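Local coordinates for oxidoreductase, NAD-binding/iron-sulfur cluster-binding protein (Nitratireductor pacificus pht-3B, PDB 6ZXU) that acts as a catabolic reductive dehalogenase, carrying cobalamin and two [4Fe-4S] clusters with which it probably removes halogens from its substrates, at residues M285-M290 with R599-E604; C595-E600 with R607-S612. All blocks are in the same frame, centred on the assembly; numbering follows the deposited sequence.

Contact 1 (M285-M290 with R599-E604)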
ATOM      1  N   MET A 285      12.346  -3.346 -14.519  1.00 18.22           N
ATOM      2  CA  MET A 285      12.859  -2.040 -14.082  1.00 17.44           C
ATOM      3  C   MET A 285      11.860  -1.170 -13.310  1.00 20.52           C
ATOM      4  O   MET A 285      12.240  -0.060 -12.830  1.00 18.99           O
ATOM      5  CB  MET A 285      13.389  -1.267 -15.263  1.00 17.85           C
ATOM      6  CG  MET A 285      14.698  -1.912 -15.788  1.00 26.28           C
ATOM      7  SD  MET A 285      15.317  -0.989 -17.160  1.00 41.79           S
ATOM      8  CE  MET A 285      15.968   0.488 -16.374  1.00 44.62           C
ATOM      9  N   GLY A 286      10.600  -1.578 -13.226  1.00 17.39           N
ATOM     10  CA  GLY A 286       9.623  -0.812 -12.497  1.00 18.64           C
ATOM     11  C   GLY A 286       9.220   0.422 -13.275  1.00 19.38           C
ATOM     12  O   GLY A 286       9.789   0.748 -14.300  1.00 18.94           O
ATOM     13  N   ARG A 287       8.273   1.151 -12.734  1.00 18.94           N
ATOM     14  CA  ARG A 287       7.776   2.333 -13.368  1.00 20.65           C
ATOM     15  C   ARG A 287       8.599   3.554 -13.063  1.00 20.92           C
ATOM     16  O   ARG A 287       8.740   4.444 -13.890  1.00 21.77           O
ATOM     17  CB  ARG A 287       6.318   2.545 -13.000  1.00 22.39           C
ATOM     18  CG  ARG A 287       5.703   3.626 -13.814  1.00 36.34           C
ATOM     19  CD  ARG A 287       4.146   3.613 -13.811  1.00 42.79           C
ATOM     20  NE  ARG A 287       3.657   3.888 -12.460  1.00 40.47           N
ATOM     21  CZ  ARG A 287       3.764   5.077 -11.818  1.00 54.86           C
ATOM     22  NH1 ARG A 287       4.318   6.220 -12.374  1.00 44.93           N
ATOM     23  NH2 ARG A 287       3.280   5.121 -10.579  1.00 47.64           N
ATOM     24  N   TYR A 288       9.195   3.585 -11.906  1.00 18.85           N
ATOM     25  CA  TYR A 288       9.932   4.782 -11.554  1.00 19.58           C
ATOM     26  C   TYR A 288      11.409   4.547 -11.893  1.00 19.85           C
ATOM     27  O   TYR A 288      11.917   3.432 -11.723  1.00 19.52           O
ATOM     28  CB  TYR A 288       9.774   5.099 -10.075  1.00 17.83           C
ATOM     29  CG  TYR A 288       8.369   5.549  -9.677  1.00 19.95           C
ATOM     30  CD1 TYR A 288       7.983   6.843  -9.810  1.00 21.24           C
ATOM     31  CD2 TYR A 288       7.427   4.622  -9.187  1.00 20.46           C
ATOM     32  CE1 TYR A 288       6.683   7.239  -9.478  1.00 22.73           C
ATOM     33  CE2 TYR A 288       6.154   5.000  -8.857  1.00 21.90           C
ATOM     34  CZ  TYR A 288       5.790   6.321  -8.989  1.00 24.75           C
ATOM     35  OH  TYR A 288       4.514   6.726  -8.613  1.00 25.29           O
ATOM     36  N   PRO A 289      12.108   5.589 -12.328  1.00 19.79           N
ATOM     37  CA  PRO A 289      13.489   5.457 -12.752  1.00 21.84           C
ATOM     38  C   PRO A 289      14.560   5.352 -11.639  1.00 18.53           C
ATOM     39  O   PRO A 289      15.465   6.177 -11.522  1.00 16.50           O
ATOM     40  CB  PRO A 289      13.683   6.719 -13.596  1.00 22.26           C
ATOM     41  CG  PRO A 289      12.823   7.728 -12.964  1.00 22.10           C
ATOM     42  CD  PRO A 289      11.634   6.981 -12.473  1.00 21.46           C
ATOM     43  N   MET A 290      14.457   4.294 -10.864  1.00 19.10           N
ATOM     44  CA  MET A 290      15.384   4.032  -9.792  1.00 17.39           C
ATOM     45  C   MET A 290      16.806   3.812 -10.285  1.00 18.57           C
ATOM     46  O   MET A 290      17.735   3.968  -9.542  1.00 18.42           O
ATOM     47  CB  MET A 290      14.927   2.799  -8.998  1.00 19.90           C
ATOM     48  CG  MET A 290      13.746   3.025  -8.049  1.00 21.37           C
ATOM     49  SD  MET A 290      14.018   4.287  -6.728  1.00 23.16           S
ATOM     50  CE  MET A 290      15.120   3.450  -5.616  1.00 26.39           C
ATOM     51  N   ARG A 599       4.485  14.268  -3.119  1.00 17.78           N
ATOM     52  CA  ARG A 599       4.055  15.137  -4.206  1.00 19.60           C
ATOM     53  C   ARG A 599       3.274  14.411  -5.244  1.00 20.69           C
ATOM     54  O   ARG A 599       3.375  13.201  -5.369  1.00 20.72           O
ATOM     55  CB  ARG A 599       5.251  15.638  -5.007  1.00 20.40           C
ATOM     56  CG  ARG A 599       6.228  16.374  -4.214  1.00 23.29           C
ATOM     57  CD  ARG A 599       7.158  17.117  -5.130  1.00 22.03           C
ATOM     58  NE  ARG A 599       7.850  18.119  -4.339  1.00 21.29           N
ATOM     59  CZ  ARG A 599       9.042  17.900  -3.821  1.00 20.11           C
ATOM     60  NH1 ARG A 599       9.636  16.751  -4.025  1.00 18.72           N
ATOM     61  NH2 ARG A 599       9.627  18.866  -3.097  1.00 21.31           N
ATOM     62  N   GLU A 600       2.538  15.202  -6.060  1.00 19.51           N
ATOM     63  CA  GLU A 600       1.806  14.658  -7.170  1.00 20.22           C
ATOM     64  C   GLU A 600       2.762  14.106  -8.252  1.00 19.71           C
ATOM     65  O   GLU A 600       3.858  14.624  -8.463  1.00 18.74           O
ATOM     66  CB  GLU A 600       0.822  15.723  -7.768  1.00 21.28           C
ATOM     67  CG  GLU A 600      -0.319  15.042  -8.552  1.00 23.06           C
ATOM     68  CD  GLU A 600      -1.278  16.015  -9.273  1.00 25.44           C
ATOM     69  OE1 GLU A 600      -1.312  17.205  -8.928  1.00 25.15           O
ATOM     70  OE2 GLU A 600      -1.993  15.572 -10.201  1.00 22.95           O
ATOM     71  N   ASP A 601       2.302  13.098  -8.987  1.00 19.05           N
ATOM     72  CA  ASP A 601       3.091  12.460 -10.107  1.00 25.22           C
ATOM     73  C   ASP A 601       2.920  13.232 -11.460  1.00 23.40           C
ATOM     74  O   ASP A 601       2.339  12.717 -12.423  1.00 23.39           O
ATOM     75  CB  ASP A 601       2.676  10.970 -10.200  1.00 32.80           C
ATOM     76  CG  ASP A 601       3.512  10.134 -11.200  1.00 46.58           C
ATOM     77  OD1 ASP A 601       4.762  10.397 -11.368  1.00 49.74           O
ATOM     78  OD2 ASP A 601       2.872   9.228 -11.830  1.00 53.66           O
ATOM     79  N   THR A 602       3.345  14.494 -11.449  1.00 21.20           N
ATOM     80  CA  THR A 602       3.288  15.386 -12.600  1.00 22.04           C
ATOM     81  C   THR A 602       4.698  15.829 -12.994  1.00 22.49           C
ATOM     82  O   THR A 602       5.663  15.513 -12.342  1.00 22.23           O
ATOM     83  CB  THR A 602       2.495  16.663 -12.335  1.00 24.48           C
ATOM     84  OG1 THR A 602       3.116  17.390 -11.271  1.00 21.45           O
ATOM     85  CG2 THR A 602       1.093  16.323 -11.966  1.00 25.74           C
ATOM     86  N   VAL A 603       4.806  16.464 -14.136  1.00 22.75           N
ATOM     87  CA  VAL A 603       6.060  16.997 -14.607  1.00 24.67           C
ATOM     88  C   VAL A 603       6.676  17.934 -13.581  1.00 21.69           C
ATOM     89  O   VAL A 603       7.853  17.759 -13.232  1.00 22.71           O
ATOM     90  CB  VAL A 603       5.887  17.683 -15.993  1.00 27.50           C
ATOM     91  CG1 VAL A 603       7.162  18.375 -16.419  1.00 29.26           C
ATOM     92  CG2 VAL A 603       5.574  16.641 -17.044  1.00 28.42           C
ATOM     93  N   GLU A 604       5.926  18.855 -13.027  1.00 23.20           N
ATOM     94  CA  GLU A 604       6.571  19.765 -12.069  1.00 27.52           C
ATOM     95  C   GLU A 604       6.935  19.080 -10.758  1.00 24.40           C
ATOM     96  O   GLU A 604       7.910  19.467 -10.121  1.00 21.80           O
ATOM     97  CB  GLU A 604       5.754  21.036 -11.752  1.00 32.82           C
ATOM     98  CG  GLU A 604       4.907  20.879 -10.535  1.00 48.82           C
ATOM     99  CD  GLU A 604       4.362  22.176  -9.840  1.00 63.74           C
ATOM    100  OE1 GLU A 604       4.678  23.356 -10.193  1.00 58.47           O
ATOM    101  OE2 GLU A 604       3.577  21.943  -8.882  1.00 69.48           O
TER
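R287 and D601 meet in a single, rather loose salt bridge: NH1 of R287 lies 3.4 Å from OD2 of D601, and the N-H...O angle is only 132°, so the N-H is directed well off the oxygen and the hydrogen bond is weak. The two side chains come from opposite directions; with NH1 the one nitrogen near the carboxylate and the planes 51° apart, this is not the flat, two-pronged pairing an arginine can make. The other oxygen, OD1 of D601, stands 4.2 Å from CE1 of Y288 and is engaged by R606, so an aspartate, with two oxygens, can serve two arginines. The R287 chain starts with CG anti to the backbone N and bends at chi3, 65°, which carries NH2 back to OH of Y288, 2.8 Å away in a weak bond; a long, branched arginine can reach both partners. The contact ties an irregular loop, 285-290, to the turn leading into helix 603-614. D601 is the centre of an inverse gamma turn, and T602 behind it is the helix N-cap, its OG1 accepting from the backbone N of G605. On the loop side, the Y288 ring packs nearly parallel to F394, while P289 centres a second inverse gamma turn.

Contact 2 (C595-E600 with R607-S612); sequences CPWNRE and RLAELS. With NA (sodium ion), chain G; SF4 (iron/sulfur cluster), chain D.
The guanidinium of R599 lies as a flat plate between its own loop and the helix: O of P596 stands 3.0 Å above the centre of one face, and CB of L608 covers the opposite face near its rim, 3.7 Å from NE of R599. The R599 chain runs extended from CG to NE and crosses the L608 side chain at about a right angle, bringing NH1 beside the backbone N of A609, 3.7 Å away, where the small side chain does not get in the way. At the guanidinium edge, in plane, NH2 of R599 donates to water 2 over 2.8 Å, and that water donates to OG of S612. The same water sits over the centre of the W597 ring, whose far end, CH2, meets CB of S612 at 3.6 Å. This loop closes a ferredoxin-like cluster-binding module: C595 SG ligates FE3 of a [4Fe-4S] cluster, and a type I turn, C595 to N598, directs the carbonyl oxygens of C595 and N598 to a sodium ion. W597 holds CG anti to its carbonyl carbon (chi1 -65°), which puts the indole edge toward the cluster, CD1 lying 3.7 Å from sulfide S1. Were R599 cut back to an alanine, water 2 would probably lose its NH2 partner and a gap would be likely to open between O of P596 and CB of L608. S612 turns OG back to O of L608, 2.7 Å away, on the opposite face of that carbonyl from its own backbone N.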
ATOM      1  N   CYS A 595       5.198  15.807   4.446  1.00 18.03           N
ATOM      2  CA  CYS A 595       6.510  15.818   3.891  1.00 15.69           C
ATOM      3  C   CYS A 595       6.572  16.479   2.504  1.00 15.82           C
ATOM      4  O   CYS A 595       5.815  16.120   1.650  1.00 14.09           O
ATOM      5  CB  CYS A 595       7.090  14.382   3.869  1.00 15.41           C
ATOM      6  SG  CYS A 595       8.828  14.319   3.388  1.00 14.49           S
ATOM      7  N   PRO A 596       7.537  17.395   2.273  1.00 15.84           N
ATOM      8  CA  PRO A 596       7.696  17.953   0.934  1.00 16.84           C
ATOM      9  C   PRO A 596       7.883  16.928  -0.172  1.00 16.00           C
ATOM     10  O   PRO A 596       7.459  17.172  -1.304  1.00 13.93           O
ATOM     11  CB  PRO A 596       8.945  18.828   1.044  1.00 16.40           C
ATOM     12  CG  PRO A 596       8.991  19.181   2.467  1.00 16.13           C
ATOM     13  CD  PRO A 596       8.498  17.973   3.208  1.00 14.27           C
ATOM     14  N   TRP A 597       8.468  15.797   0.112  1.00 14.06           N
ATOM     15  CA  TRP A 597       8.657  14.723  -0.879  1.00 13.61           C
ATOM     16  C   TRP A 597       7.383  13.966  -1.233  1.00 14.75           C
ATOM     17  O   TRP A 597       7.384  13.168  -2.176  1.00 13.74           O
ATOM     18  CB  TRP A 597       9.698  13.730  -0.410  1.00 12.56           C
ATOM     19  CG  TRP A 597      11.099  14.316  -0.293  1.00 12.48           C
ATOM     20  CD1 TRP A 597      11.588  14.960   0.759  1.00 12.43           C
ATOM     21  CD2 TRP A 597      12.159  14.223  -1.259  1.00 14.51           C
ATOM     22  NE1 TRP A 597      12.902  15.279   0.552  1.00 12.84           N
ATOM     23  CE2 TRP A 597      13.281  14.876  -0.696  1.00 13.96           C
ATOM     24  CE3 TRP A 597      12.297  13.626  -2.527  1.00 13.30           C
ATOM     25  CZ2 TRP A 597      14.491  14.926  -1.319  1.00 14.52           C
ATOM     26  CZ3 TRP A 597      13.506  13.712  -3.166  1.00 13.28           C
ATOM     27  CH2 TRP A 597      14.582  14.394  -2.578  1.00 16.13           C
ATOM     28  N   ASN A 598       6.323  14.189  -0.482  1.00 13.32           N
ATOM     29  CA  ASN A 598       5.033  13.686  -0.829  1.00 17.07           C
ATOM     30  C   ASN A 598       4.422  14.622  -1.851  1.00 15.80           C
ATOM     31  O   ASN A 598       3.906  15.682  -1.489  1.00 17.91           O
ATOM     32  CB  ASN A 598       4.168  13.499   0.458  1.00 18.00           C
ATOM     33  CG  ASN A 598       2.693  13.084   0.120  1.00 24.04           C
ATOM     34  OD1 ASN A 598       2.433  12.303  -0.786  1.00 19.40           O
ATOM     35  ND2 ASN A 598       1.747  13.763   0.745  1.00 25.06           N
ATOM     36  N   ARG A 599       4.485  14.268  -3.119  1.00 17.78           N
ATOM     37  CA  ARG A 599       4.055  15.137  -4.206  1.00 19.60           C
ATOM     38  C   ARG A 599       3.274  14.411  -5.244  1.00 20.69           C
ATOM     39  O   ARG A 599       3.375  13.201  -5.369  1.00 20.72           O
ATOM     40  CB  ARG A 599       5.251  15.638  -5.007  1.00 20.40           C
ATOM     41  CG  ARG A 599       6.228  16.374  -4.214  1.00 23.29           C
ATOM     42  CD  ARG A 599       7.158  17.117  -5.130  1.00 22.03           C
ATOM     43  NE  ARG A 599       7.850  18.119  -4.339  1.00 21.29           N
ATOM     44  CZ  ARG A 599       9.042  17.900  -3.821  1.00 20.11           C
ATOM     45  NH1 ARG A 599       9.636  16.751  -4.025  1.00 18.72           N
ATOM     46  NH2 ARG A 599       9.627  18.866  -3.097  1.00 21.31           N
ATOM     47  N   GLU A 600       2.538  15.202  -6.060  1.00 19.51           N
ATOM     48  CA  GLU A 600       1.806  14.658  -7.170  1.00 20.22           C
ATOM     49  C   GLU A 600       2.762  14.106  -8.252  1.00 19.71           C
ATOM     50  O   GLU A 600       3.858  14.624  -8.463  1.00 18.74           O
ATOM     51  CB  GLU A 600       0.822  15.723  -7.768  1.00 21.28           C
ATOM     52  CG  GLU A 600      -0.319  15.042  -8.552  1.00 23.06           C
ATOM     53  CD  GLU A 600      -1.278  16.015  -9.273  1.00 25.44           C
ATOM     54  OE1 GLU A 600      -1.312  17.205  -8.928  1.00 25.15           O
ATOM     55  OE2 GLU A 600      -1.993  15.572 -10.201  1.00 22.95           O
ATOM     56  N   ARG A 607      10.062  17.260 -11.262  1.00 19.17           N
ATOM     57  CA  ARG A 607      11.127  18.220 -11.351  1.00 19.26           C
ATOM     58  C   ARG A 607      11.561  18.756  -9.970  1.00 18.15           C
ATOM     59  O   ARG A 607      12.770  18.931  -9.734  1.00 17.27           O
ATOM     60  CB  ARG A 607      10.740  19.366 -12.308  1.00 19.96           C
ATOM     61  CG  ARG A 607      11.830  20.425 -12.517  1.00 22.65           C
ATOM     62  CD  ARG A 607      13.221  19.838 -12.845  1.00 29.03           C
ATOM     63  NE  ARG A 607      13.163  18.941 -14.009  1.00 31.38           N
ATOM     64  CZ  ARG A 607      13.363  19.336 -15.277  1.00 37.12           C
ATOM     65  NH1 ARG A 607      13.664  20.601 -15.547  1.00 36.00           N
ATOM     66  NH2 ARG A 607      13.288  18.466 -16.269  1.00 35.70           N
ATOM     67  N   LEU A 608      10.637  19.029  -9.095  1.00 16.92           N
ATOM     68  CA  LEU A 608      10.995  19.460  -7.763  1.00 17.79           C
ATOM     69  C   LEU A 608      11.784  18.418  -7.016  1.00 18.73           C
ATOM     70  O   LEU A 608      12.761  18.745  -6.303  1.00 15.55           O
ATOM     71  CB  LEU A 608       9.823  19.871  -6.979  1.00 21.13           C
ATOM     72  CG  LEU A 608       9.197  21.223  -7.375  1.00 20.85           C
ATOM     73  CD1 LEU A 608       7.842  21.326  -6.761  1.00 24.63           C
ATOM     74  CD2 LEU A 608      10.046  22.352  -6.867  1.00 21.87           C
ATOM     75  N   ALA A 609      11.476  17.142  -7.260  1.00 16.88           N
ATOM     76  CA  ALA A 609      12.297  16.078  -6.665  1.00 19.60           C
ATOM     77  C   ALA A 609      13.674  15.990  -7.307  1.00 16.46           C
ATOM     78  O   ALA A 609      14.662  15.808  -6.623  1.00 17.60           O
ATOM     79  CB  ALA A 609      11.586  14.738  -6.798  1.00 19.20           C
ATOM     80  N   GLU A 610      13.756  16.063  -8.631  1.00 17.74           N
ATOM     81  CA  GLU A 610      15.043  16.083  -9.328  1.00 18.25           C
ATOM     82  C   GLU A 610      15.936  17.194  -8.827  1.00 19.19           C
ATOM     83  O   GLU A 610      17.135  17.004  -8.603  1.00 16.88           O
ATOM     84  CB  GLU A 610      14.893  16.225 -10.826  1.00 26.08           C
ATOM     85  CG  GLU A 610      14.186  15.077 -11.532  1.00 37.99           C
ATOM     86  CD  GLU A 610      13.914  15.354 -13.076  1.00 54.62           C
ATOM     87  OE1 GLU A 610      12.965  16.121 -13.503  1.00 43.27           O
ATOM     88  OE2 GLU A 610      14.642  14.747 -13.912  1.00 73.16           O
ATOM     89  N   LEU A 611      15.375  18.376  -8.641  1.00 17.35           N
ATOM     90  CA  LEU A 611      16.153  19.462  -8.147  1.00 17.21           C
ATOM     91  C   LEU A 611      16.631  19.197  -6.740  1.00 17.41           C
ATOM     92  O   LEU A 611      17.752  19.574  -6.408  1.00 18.38           O
ATOM     93  CB  LEU A 611      15.361  20.783  -8.216  1.00 16.92           C
ATOM     94  CG  LEU A 611      15.042  21.392  -9.551  1.00 20.54           C
ATOM     95  CD1 LEU A 611      13.985  22.483  -9.448  1.00 24.22           C
ATOM     96  CD2 LEU A 611      16.313  21.949 -10.148  1.00 23.45           C
ATOM     97  N   SER A 612      15.766  18.636  -5.885  1.00 15.61           N
ATOM     98  CA  SER A 612      16.167  18.325  -4.527  1.00 16.73           C
ATOM     99  C   SER A 612      17.336  17.366  -4.506  1.00 19.04           C
ATOM    100  O   SER A 612      18.233  17.524  -3.722  1.00 22.82           O
ATOM    101  CB  SER A 612      15.002  17.735  -3.741  1.00 16.31           C
ATOM    102  OG  SER A 612      13.824  18.537  -3.804  1.00 17.58           O
TER
HETATM  103 NA    NA G 704       3.780  17.650   0.110  1.00 40.01          NA
HETATM  104 FE1  SF4 D 701      10.568  15.402   7.689  1.00 12.69          FE
HETATM  105 FE2  SF4 D 701      11.237  17.404   5.842  1.00 13.05          FE
HETATM  106 FE3  SF4 D 701      10.258  15.047   4.950  1.00 12.96          FE
HETATM  107 FE4  SF4 D 701      12.762  15.058   6.033  1.00 12.02          FE
HETATM  108  S1  SF4 D 701      11.991  16.150   4.189  1.00 14.73           S
HETATM  109  S2  SF4 D 701      11.166  13.623   6.460  1.00 14.46           S
HETATM  110  S3  SF4 D 701      12.387  16.615   7.610  1.00 13.68           S
HETATM  111  S4  SF4 D 701       9.283  16.586   6.272  1.00 15.42           S
HETATM  112  O   HOH W   1       5.050  18.795  -1.454  1.00 21.52           O
HETATM  113  O   HOH W   2      11.870  17.380  -2.175  1.00 18.39           O
HETATM  114  O   HOH W   3       4.203  19.102   1.808  1.00 26.24           O
HETATM  115  O   HOH W   4       1.460  17.391   0.926  1.00 39.29           O

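Overall arrangement
Both contacts use helix 603-614 and the loop before it, overlapping at R599 and E600, with centres about 10 Å apart. Contact 1 joins the loop's final turn to a segment some 300 residues earlier; it is small, partly buried, and consists mainly of one salt bridge whose hydrogen bond is weak, with the buried ring of Y288 alongside. Contact 2 is local in sequence, buried, and covers nearly three times as much surface. There the loop folds against its own following helix through a face of an arginine guanidinium and the outer end of a tryptophan ring, a shared water, a leucine and two small helix residues. The side chain of W597 in contact 2 is about 11 Å from cobalamin and that of Y288 in contact 1 about 14 Å, but only contact 2 includes a cluster ligand.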